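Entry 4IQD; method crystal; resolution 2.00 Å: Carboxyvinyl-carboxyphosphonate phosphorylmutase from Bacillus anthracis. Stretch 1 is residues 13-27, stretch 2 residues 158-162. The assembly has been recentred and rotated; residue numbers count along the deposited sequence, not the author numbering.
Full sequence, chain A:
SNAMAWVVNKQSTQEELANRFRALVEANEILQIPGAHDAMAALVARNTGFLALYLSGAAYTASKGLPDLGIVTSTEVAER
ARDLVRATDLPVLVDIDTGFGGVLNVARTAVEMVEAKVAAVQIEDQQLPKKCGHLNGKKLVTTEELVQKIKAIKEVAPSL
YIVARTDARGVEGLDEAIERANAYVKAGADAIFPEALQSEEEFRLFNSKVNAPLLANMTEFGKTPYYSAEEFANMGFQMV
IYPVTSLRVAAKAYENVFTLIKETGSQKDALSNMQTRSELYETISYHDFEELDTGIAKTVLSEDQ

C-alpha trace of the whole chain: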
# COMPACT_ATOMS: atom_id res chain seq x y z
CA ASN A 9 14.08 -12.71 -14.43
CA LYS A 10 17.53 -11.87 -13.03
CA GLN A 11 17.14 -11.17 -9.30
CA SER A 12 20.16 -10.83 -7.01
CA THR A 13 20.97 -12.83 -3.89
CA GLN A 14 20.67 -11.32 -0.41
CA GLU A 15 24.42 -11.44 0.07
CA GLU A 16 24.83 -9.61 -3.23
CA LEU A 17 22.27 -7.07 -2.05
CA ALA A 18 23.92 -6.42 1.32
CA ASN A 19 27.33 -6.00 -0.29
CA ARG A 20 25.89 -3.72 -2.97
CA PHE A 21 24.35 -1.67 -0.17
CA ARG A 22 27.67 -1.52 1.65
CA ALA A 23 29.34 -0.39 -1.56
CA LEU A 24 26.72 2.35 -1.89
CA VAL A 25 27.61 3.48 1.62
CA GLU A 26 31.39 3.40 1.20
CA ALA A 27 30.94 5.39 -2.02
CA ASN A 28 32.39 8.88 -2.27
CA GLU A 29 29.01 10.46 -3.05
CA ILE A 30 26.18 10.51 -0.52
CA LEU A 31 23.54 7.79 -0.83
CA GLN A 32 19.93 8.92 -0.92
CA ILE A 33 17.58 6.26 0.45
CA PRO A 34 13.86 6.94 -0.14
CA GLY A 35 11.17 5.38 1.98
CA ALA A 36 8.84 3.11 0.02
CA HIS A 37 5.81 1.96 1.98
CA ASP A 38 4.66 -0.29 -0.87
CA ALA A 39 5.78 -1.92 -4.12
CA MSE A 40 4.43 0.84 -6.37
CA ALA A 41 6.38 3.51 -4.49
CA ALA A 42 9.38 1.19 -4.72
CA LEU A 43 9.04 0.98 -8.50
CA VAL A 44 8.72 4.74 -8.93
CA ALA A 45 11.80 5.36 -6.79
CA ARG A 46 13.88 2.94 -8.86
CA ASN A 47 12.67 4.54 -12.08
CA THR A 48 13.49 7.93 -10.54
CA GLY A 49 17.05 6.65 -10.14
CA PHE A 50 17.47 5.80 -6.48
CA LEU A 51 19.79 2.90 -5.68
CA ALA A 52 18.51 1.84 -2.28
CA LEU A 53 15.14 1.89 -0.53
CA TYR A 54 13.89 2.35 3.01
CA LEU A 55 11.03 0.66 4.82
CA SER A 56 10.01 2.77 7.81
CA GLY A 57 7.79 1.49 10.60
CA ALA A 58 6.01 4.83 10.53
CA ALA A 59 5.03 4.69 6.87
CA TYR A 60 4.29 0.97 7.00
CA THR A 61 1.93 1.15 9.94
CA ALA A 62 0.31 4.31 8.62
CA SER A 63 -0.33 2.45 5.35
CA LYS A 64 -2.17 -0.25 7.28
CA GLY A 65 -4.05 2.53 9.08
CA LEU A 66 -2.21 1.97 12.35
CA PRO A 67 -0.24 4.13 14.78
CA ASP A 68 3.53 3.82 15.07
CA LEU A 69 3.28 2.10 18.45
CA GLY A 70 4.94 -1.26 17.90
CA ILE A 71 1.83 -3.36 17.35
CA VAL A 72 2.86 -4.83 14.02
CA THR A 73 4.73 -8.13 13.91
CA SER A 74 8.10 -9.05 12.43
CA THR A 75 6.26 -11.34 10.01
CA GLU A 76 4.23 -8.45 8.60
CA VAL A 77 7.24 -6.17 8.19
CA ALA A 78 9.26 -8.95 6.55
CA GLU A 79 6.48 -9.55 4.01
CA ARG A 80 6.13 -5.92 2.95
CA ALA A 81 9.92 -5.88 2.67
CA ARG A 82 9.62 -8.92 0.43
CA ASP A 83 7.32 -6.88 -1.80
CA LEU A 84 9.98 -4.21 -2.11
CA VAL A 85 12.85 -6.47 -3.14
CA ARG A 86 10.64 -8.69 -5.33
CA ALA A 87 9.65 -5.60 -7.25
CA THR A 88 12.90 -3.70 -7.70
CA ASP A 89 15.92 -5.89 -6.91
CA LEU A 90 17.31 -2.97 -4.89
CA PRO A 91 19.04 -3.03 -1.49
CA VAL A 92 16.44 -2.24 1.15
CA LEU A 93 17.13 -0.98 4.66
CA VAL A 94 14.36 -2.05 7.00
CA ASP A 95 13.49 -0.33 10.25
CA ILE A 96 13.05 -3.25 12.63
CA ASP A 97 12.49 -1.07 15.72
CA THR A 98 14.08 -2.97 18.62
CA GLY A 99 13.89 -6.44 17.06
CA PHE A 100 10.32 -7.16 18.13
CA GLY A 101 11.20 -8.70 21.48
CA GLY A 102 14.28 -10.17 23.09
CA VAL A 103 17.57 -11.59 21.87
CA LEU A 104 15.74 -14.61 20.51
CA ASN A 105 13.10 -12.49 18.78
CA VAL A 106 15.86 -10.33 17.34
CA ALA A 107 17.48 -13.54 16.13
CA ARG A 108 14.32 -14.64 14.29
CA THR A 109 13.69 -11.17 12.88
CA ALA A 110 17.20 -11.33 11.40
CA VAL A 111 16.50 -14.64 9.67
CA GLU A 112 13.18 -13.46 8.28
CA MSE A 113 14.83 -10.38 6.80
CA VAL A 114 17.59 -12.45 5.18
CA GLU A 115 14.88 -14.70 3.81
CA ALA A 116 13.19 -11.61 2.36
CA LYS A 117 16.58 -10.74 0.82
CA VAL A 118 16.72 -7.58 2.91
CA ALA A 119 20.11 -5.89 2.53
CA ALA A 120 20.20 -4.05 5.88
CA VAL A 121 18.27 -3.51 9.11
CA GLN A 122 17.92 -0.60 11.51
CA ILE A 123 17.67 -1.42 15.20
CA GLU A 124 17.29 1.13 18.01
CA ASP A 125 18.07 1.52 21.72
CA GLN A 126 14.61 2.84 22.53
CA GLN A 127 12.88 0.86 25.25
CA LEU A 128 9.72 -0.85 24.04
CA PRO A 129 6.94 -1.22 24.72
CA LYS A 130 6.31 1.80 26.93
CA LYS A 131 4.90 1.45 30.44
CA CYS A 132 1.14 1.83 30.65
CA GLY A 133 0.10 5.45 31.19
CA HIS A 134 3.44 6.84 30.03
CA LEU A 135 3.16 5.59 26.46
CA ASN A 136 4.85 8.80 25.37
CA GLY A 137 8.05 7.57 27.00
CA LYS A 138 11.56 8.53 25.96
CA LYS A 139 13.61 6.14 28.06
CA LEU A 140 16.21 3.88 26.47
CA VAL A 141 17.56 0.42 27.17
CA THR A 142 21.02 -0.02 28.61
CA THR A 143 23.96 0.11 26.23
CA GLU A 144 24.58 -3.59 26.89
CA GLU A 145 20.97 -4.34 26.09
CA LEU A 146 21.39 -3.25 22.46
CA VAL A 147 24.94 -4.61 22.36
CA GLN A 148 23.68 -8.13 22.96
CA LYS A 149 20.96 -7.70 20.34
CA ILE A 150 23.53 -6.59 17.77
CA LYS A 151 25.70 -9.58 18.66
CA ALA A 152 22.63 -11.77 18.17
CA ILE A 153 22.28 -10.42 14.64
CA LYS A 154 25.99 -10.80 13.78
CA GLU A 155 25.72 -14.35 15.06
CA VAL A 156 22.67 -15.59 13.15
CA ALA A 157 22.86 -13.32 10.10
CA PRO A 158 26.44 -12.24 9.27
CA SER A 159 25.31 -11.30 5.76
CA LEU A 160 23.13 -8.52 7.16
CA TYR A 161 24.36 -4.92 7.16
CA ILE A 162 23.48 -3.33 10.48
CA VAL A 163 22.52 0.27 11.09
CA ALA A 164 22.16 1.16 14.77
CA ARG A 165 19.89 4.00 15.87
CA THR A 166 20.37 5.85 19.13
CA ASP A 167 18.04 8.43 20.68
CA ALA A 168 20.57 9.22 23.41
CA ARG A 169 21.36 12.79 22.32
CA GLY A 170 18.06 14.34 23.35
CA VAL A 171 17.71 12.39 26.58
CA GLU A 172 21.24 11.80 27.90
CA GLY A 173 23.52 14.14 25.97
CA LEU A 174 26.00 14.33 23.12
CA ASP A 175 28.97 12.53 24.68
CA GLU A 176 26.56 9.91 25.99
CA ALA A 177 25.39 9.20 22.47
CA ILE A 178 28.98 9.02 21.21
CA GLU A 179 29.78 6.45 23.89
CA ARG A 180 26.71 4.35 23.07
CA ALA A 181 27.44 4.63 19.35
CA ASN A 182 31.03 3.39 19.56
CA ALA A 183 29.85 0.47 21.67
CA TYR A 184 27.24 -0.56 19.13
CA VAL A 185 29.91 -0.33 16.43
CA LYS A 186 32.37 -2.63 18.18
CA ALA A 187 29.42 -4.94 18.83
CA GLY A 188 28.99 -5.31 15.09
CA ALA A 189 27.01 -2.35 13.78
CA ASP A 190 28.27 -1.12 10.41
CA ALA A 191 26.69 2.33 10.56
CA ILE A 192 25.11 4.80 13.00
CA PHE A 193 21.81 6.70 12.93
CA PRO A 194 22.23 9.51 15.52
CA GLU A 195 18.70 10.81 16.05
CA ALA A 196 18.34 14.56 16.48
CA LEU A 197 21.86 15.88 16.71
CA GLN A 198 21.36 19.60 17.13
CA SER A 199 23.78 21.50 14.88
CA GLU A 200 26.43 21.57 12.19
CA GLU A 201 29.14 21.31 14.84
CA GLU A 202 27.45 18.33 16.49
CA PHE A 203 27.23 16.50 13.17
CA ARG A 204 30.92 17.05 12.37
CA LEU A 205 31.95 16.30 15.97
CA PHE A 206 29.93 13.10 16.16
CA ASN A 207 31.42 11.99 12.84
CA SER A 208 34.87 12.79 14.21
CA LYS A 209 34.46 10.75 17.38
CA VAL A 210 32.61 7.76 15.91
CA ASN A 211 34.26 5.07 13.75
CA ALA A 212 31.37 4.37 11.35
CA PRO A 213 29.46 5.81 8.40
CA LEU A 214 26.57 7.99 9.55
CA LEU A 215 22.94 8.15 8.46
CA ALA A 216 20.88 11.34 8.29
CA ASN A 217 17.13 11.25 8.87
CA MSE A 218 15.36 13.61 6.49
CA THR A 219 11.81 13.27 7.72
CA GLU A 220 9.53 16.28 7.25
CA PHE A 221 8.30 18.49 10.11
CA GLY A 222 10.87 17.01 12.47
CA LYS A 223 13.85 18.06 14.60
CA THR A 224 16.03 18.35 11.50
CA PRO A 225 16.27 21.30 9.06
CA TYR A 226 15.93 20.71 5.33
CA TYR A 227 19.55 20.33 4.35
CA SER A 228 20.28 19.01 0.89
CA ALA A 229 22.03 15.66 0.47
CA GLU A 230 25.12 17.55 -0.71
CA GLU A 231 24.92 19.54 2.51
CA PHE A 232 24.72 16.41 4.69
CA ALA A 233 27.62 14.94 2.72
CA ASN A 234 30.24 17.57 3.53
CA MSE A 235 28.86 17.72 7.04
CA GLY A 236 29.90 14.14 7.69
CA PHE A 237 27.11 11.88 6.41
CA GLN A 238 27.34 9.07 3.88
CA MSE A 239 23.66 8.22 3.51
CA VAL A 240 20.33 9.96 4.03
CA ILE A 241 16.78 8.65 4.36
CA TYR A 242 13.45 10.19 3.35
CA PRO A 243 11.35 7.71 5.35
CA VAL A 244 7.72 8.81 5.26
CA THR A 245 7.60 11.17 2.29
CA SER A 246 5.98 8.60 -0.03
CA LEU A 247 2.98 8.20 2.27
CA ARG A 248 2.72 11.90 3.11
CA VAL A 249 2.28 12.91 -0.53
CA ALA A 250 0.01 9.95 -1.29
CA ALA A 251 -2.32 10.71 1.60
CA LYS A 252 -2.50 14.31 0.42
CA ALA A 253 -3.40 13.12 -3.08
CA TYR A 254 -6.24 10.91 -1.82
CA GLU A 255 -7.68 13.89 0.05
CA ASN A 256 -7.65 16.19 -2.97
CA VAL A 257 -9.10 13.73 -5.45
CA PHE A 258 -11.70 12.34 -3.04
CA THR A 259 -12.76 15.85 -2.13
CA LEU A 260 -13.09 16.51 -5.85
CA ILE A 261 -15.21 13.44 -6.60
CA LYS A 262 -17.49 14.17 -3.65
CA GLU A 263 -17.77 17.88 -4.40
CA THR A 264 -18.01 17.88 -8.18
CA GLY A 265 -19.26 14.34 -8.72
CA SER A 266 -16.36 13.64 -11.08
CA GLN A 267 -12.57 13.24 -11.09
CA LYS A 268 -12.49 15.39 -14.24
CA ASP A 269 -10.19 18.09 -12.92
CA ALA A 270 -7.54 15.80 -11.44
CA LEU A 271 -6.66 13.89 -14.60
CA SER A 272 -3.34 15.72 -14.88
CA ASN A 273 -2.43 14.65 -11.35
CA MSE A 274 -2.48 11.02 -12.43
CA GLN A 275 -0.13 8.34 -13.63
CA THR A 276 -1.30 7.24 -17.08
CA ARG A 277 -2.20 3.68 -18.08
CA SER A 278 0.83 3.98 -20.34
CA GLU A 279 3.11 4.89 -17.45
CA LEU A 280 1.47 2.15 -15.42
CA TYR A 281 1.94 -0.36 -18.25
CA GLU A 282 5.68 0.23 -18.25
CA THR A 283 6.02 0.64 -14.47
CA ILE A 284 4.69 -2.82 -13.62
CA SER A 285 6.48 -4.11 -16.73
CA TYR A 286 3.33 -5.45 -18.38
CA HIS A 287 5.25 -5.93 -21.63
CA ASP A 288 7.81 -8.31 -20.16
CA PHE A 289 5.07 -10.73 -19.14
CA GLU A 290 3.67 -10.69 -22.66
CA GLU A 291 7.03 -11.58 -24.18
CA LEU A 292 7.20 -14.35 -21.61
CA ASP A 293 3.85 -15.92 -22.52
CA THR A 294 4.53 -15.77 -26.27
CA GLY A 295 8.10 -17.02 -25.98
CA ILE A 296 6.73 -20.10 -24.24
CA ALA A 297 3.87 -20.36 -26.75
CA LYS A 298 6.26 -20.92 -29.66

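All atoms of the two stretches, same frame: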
# COMPACT_ATOMS: atom_id res chain seq x y z
N THR A 13 21.06 -12.15 -5.17
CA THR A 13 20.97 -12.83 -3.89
C THR A 13 21.05 -11.81 -2.76
O THR A 13 21.46 -10.67 -2.98
CB THR A 13 22.03 -13.95 -3.71
OG1 THR A 13 21.69 -14.74 -2.56
CG2 THR A 13 23.41 -13.37 -3.52
N GLN A 14 20.64 -12.21 -1.56
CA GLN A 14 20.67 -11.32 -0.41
C GLN A 14 22.09 -10.85 -0.15
O GLN A 14 22.33 -9.67 0.12
CB GLN A 14 20.11 -12.00 0.84
CG GLN A 14 19.95 -11.09 2.05
CD GLN A 14 21.21 -10.99 2.89
OE1 GLN A 14 21.98 -11.94 2.99
NE2 GLN A 14 21.43 -9.82 3.49
N GLU A 15 23.04 -11.77 -0.24
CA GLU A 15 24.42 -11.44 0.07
C GLU A 15 24.98 -10.47 -0.97
O GLU A 15 25.83 -9.65 -0.67
CB GLU A 15 25.29 -12.69 0.19
CG GLU A 15 26.61 -12.44 0.92
CD GLU A 15 26.99 -13.56 1.87
OE1 GLU A 15 26.31 -14.60 1.87
OE2 GLU A 15 27.99 -13.39 2.61
N GLU A 16 24.48 -10.57 -2.20
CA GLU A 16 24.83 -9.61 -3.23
C GLU A 16 24.22 -8.26 -2.88
O GLU A 16 24.84 -7.22 -3.06
CB GLU A 16 24.32 -10.07 -4.60
CG GLU A 16 25.28 -11.01 -5.32
CD GLU A 16 24.60 -11.83 -6.40
OE1 GLU A 16 23.35 -11.81 -6.46
OE2 GLU A 16 25.31 -12.49 -7.18
N LEU A 17 22.99 -8.29 -2.36
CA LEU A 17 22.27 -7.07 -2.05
C LEU A 17 22.88 -6.31 -0.87
O LEU A 17 22.99 -5.08 -0.90
CB LEU A 17 20.79 -7.35 -1.81
CG LEU A 17 19.97 -7.48 -3.10
CD1 LEU A 17 18.51 -7.73 -2.80
CD2 LEU A 17 20.14 -6.25 -3.97
N ALA A 18 23.29 -7.04 0.16
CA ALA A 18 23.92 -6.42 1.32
C ALA A 18 25.25 -5.78 0.93
O ALA A 18 25.56 -4.66 1.34
CB ALA A 18 24.13 -7.44 2.41
N ASN A 19 26.04 -6.50 0.14
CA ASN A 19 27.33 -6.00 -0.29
C ASN A 19 27.19 -4.80 -1.22
O ASN A 19 27.99 -3.87 -1.16
CB ASN A 19 28.14 -7.10 -0.97
CG ASN A 19 28.44 -8.26 -0.03
OD1 ASN A 19 28.65 -8.07 1.16
ND2 ASN A 19 28.44 -9.47 -0.57
N ARG A 20 26.17 -4.84 -2.07
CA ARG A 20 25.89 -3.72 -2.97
C ARG A 20 25.55 -2.50 -2.14
O ARG A 20 26.01 -1.40 -2.41
CB ARG A 20 24.73 -4.05 -3.91
CG ARG A 20 24.47 -2.98 -4.96
CD ARG A 20 23.10 -3.12 -5.60
NE ARG A 20 22.95 -4.34 -6.40
CZ ARG A 20 21.84 -4.67 -7.06
NH1 ARG A 20 20.77 -3.88 -7.02
NH2 ARG A 20 21.79 -5.80 -7.76
N PHE A 21 24.73 -2.72 -1.11
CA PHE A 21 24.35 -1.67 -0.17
C PHE A 21 25.58 -1.08 0.50
O PHE A 21 25.73 0.14 0.57
CB PHE A 21 23.40 -2.23 0.88
CG PHE A 21 22.86 -1.20 1.82
CD1 PHE A 21 21.73 -0.46 1.49
CD2 PHE A 21 23.47 -0.97 3.04
CE1 PHE A 21 21.23 0.49 2.36
CE2 PHE A 21 22.97 -0.02 3.91
CZ PHE A 21 21.85 0.71 3.57
N ARG A 22 26.44 -1.95 1.01
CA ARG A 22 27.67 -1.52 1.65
C ARG A 22 28.50 -0.67 0.70
O ARG A 22 28.99 0.39 1.08
CB ARG A 22 28.50 -2.73 2.11
CG ARG A 22 29.87 -2.34 2.64
CD ARG A 22 30.69 -3.56 3.04
NE ARG A 22 30.03 -4.36 4.07
CZ ARG A 22 30.06 -4.08 5.36
NH1 ARG A 22 30.71 -3.01 5.80
NH2 ARG A 22 29.44 -4.87 6.23
N ALA A 23 28.64 -1.14 -0.53
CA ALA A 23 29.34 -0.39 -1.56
C ALA A 23 28.76 1.01 -1.66
O ALA A 23 29.50 1.99 -1.60
CB ALA A 23 29.21 -1.11 -2.90
N LEU A 24 27.44 1.08 -1.79
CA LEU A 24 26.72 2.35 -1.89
C LEU A 24 27.09 3.28 -0.75
O LEU A 24 27.22 4.49 -0.93
CB LEU A 24 25.21 2.11 -1.89
CG LEU A 24 24.59 1.32 -3.04
CD1 LEU A 24 23.11 1.13 -2.80
CD2 LEU A 24 24.84 2.01 -4.36
N VAL A 25 27.25 2.71 0.44
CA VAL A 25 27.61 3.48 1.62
C VAL A 25 29.04 3.98 1.53
O VAL A 25 29.30 5.18 1.68
CB VAL A 25 27.45 2.64 2.89
CG1 VAL A 25 28.15 3.30 4.05
CG2 VAL A 25 25.98 2.43 3.19
N GLU A 26 29.97 3.07 1.25
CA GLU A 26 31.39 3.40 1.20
C GLU A 26 31.72 4.36 0.06
O GLU A 26 32.81 4.93 0.01
CB GLU A 26 32.22 2.12 1.07
CG GLU A 26 31.91 1.06 2.12
CD GLU A 26 32.33 1.46 3.52
OE1 GLU A 26 31.67 1.02 4.49
OE2 GLU A 26 33.34 2.19 3.66
N ALA A 27 30.77 4.53 -0.86
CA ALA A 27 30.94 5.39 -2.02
C ALA A 27 31.27 6.83 -1.62
O ALA A 27 30.90 7.29 -0.54
CB ALA A 27 29.71 5.35 -2.90
N PRO A 158 25.23 -13.03 9.52
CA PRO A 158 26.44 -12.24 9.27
C PRO A 158 26.40 -11.53 7.93
O PRO A 158 27.23 -10.67 7.66
CB PRO A 158 27.55 -13.29 9.27
CG PRO A 158 26.95 -14.52 9.90
CD PRO A 158 25.50 -14.47 9.52
N SER A 159 25.43 -11.89 7.08
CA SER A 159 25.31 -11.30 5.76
C SER A 159 24.44 -10.04 5.79
O SER A 159 24.16 -9.45 4.76
CB SER A 159 24.73 -12.31 4.78
OG SER A 159 23.54 -12.88 5.28
N LEU A 160 24.04 -9.65 6.99
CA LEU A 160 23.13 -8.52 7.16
C LEU A 160 23.86 -7.27 7.62
O LEU A 160 24.50 -7.26 8.67
CB LEU A 160 22.04 -8.89 8.17
CG LEU A 160 20.62 -8.40 7.90
CD1 LEU A 160 20.17 -8.80 6.50
CD2 LEU A 160 19.68 -8.95 8.95
N TYR A 161 23.76 -6.21 6.82
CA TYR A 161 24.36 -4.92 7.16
C TYR A 161 23.54 -4.31 8.28
O TYR A 161 22.31 -4.28 8.21
CB TYR A 161 24.35 -4.02 5.92
CG TYR A 161 25.21 -2.78 6.01
CD1 TYR A 161 26.53 -2.80 5.60
CD2 TYR A 161 24.68 -1.58 6.46
CE1 TYR A 161 27.32 -1.67 5.65
CE2 TYR A 161 25.46 -0.44 6.52
CZ TYR A 161 26.77 -0.49 6.12
OH TYR A 161 27.55 0.65 6.18
N ILE A 162 24.21 -3.83 9.32
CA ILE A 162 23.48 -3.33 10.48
C ILE A 162 23.65 -1.84 10.67
O ILE A 162 24.76 -1.34 10.82
CB ILE A 162 23.93 -3.99 11.77
CG1 ILE A 162 23.83 -5.51 11.67
CG2 ILE A 162 23.10 -3.48 12.93
CD1 ILE A 162 24.32 -6.23 12.89

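Residues 14-26 form a helix that lies against a short segment, 158-162, that is distant in sequence and enters a strand at Tyr-161. The two backbones come closest where CA of Glu-15 lies 5.8 Å from CA of Ser-159 and CA of Ala-18 lies 6.0 Å from CA of Tyr-161. Gln-14, Ala-18, Phe-21 and Val-25, spaced three or four residues apart, direct their CA-to-CB bonds toward the segment, which answers with Ser-159 and Tyr-161; the intervening Leu-160 and the following Ile-162 start away from the helix. The contact buries 433 Å² in all, counting both sides.

Polar bonding is concentrated at the N-terminal end of the helix, where the carboxamide of Gln-14 is matched to Ser-159 at both its ends. The hydroxyl OG of Ser-159 donates to OE1 of Gln-14 at 2.9 Å, and NE2 of Gln-14 donates to the carbonyl O of Ser-159 at 3.0 Å, with a nearly straight N-H...O angle of 166°. One amide thus satisfies a side-chain donor and a backbone acceptor of the same residue. NE2 also hydrogen-bonds elsewhere in the structure, a second use for an amide nitrogen that carries two protons. The t rotamer of Gln-14 and the p rotamer of Ser-159 accompany this arrangement.

Within the helix, main-chain amides from Leu-17 onward find carbonyls four residues back, beginning with Leu-17 N to Thr-13 O at 2.9 Å; the last bond, from Ala-27 N to Ala-23 O at 2.9 Å, is weak. Thr-13 occupies the N-cap position, but its side chain makes no capping bond. Its own backbone N instead donates to OE1 of Glu-16 at 2.7 Å, so a carboxylate from the first turn satisfies an amide that precedes the helix.

Ala-18 allows close approach: its CB sits 3.1 Å from O of Ser-159, the carbonyl already engaged by Gln-14. Farther along, Tyr-161 dominates the packing. Phe-21 presents its edge to the tyrosine face in an offset edge-to-face pair, with ring centroids 5.2 Å apart, planes at 67° and CE2 of Phe-21 3.4 Å from CD2 of Tyr-161. The guanidinium of Arg-22 lays one face over CD1 of Tyr-161, its NH2 3.6 Å from that atom, a contact without a hydrogen bond. Val-25 completes the apolar surface, with CG2 4.2 Å from CZ of Tyr-161. The phenol oxygen gains no hydrogen bond from the helix; CG1 of Val-25 lies 3.5 Å from OH of Tyr-161.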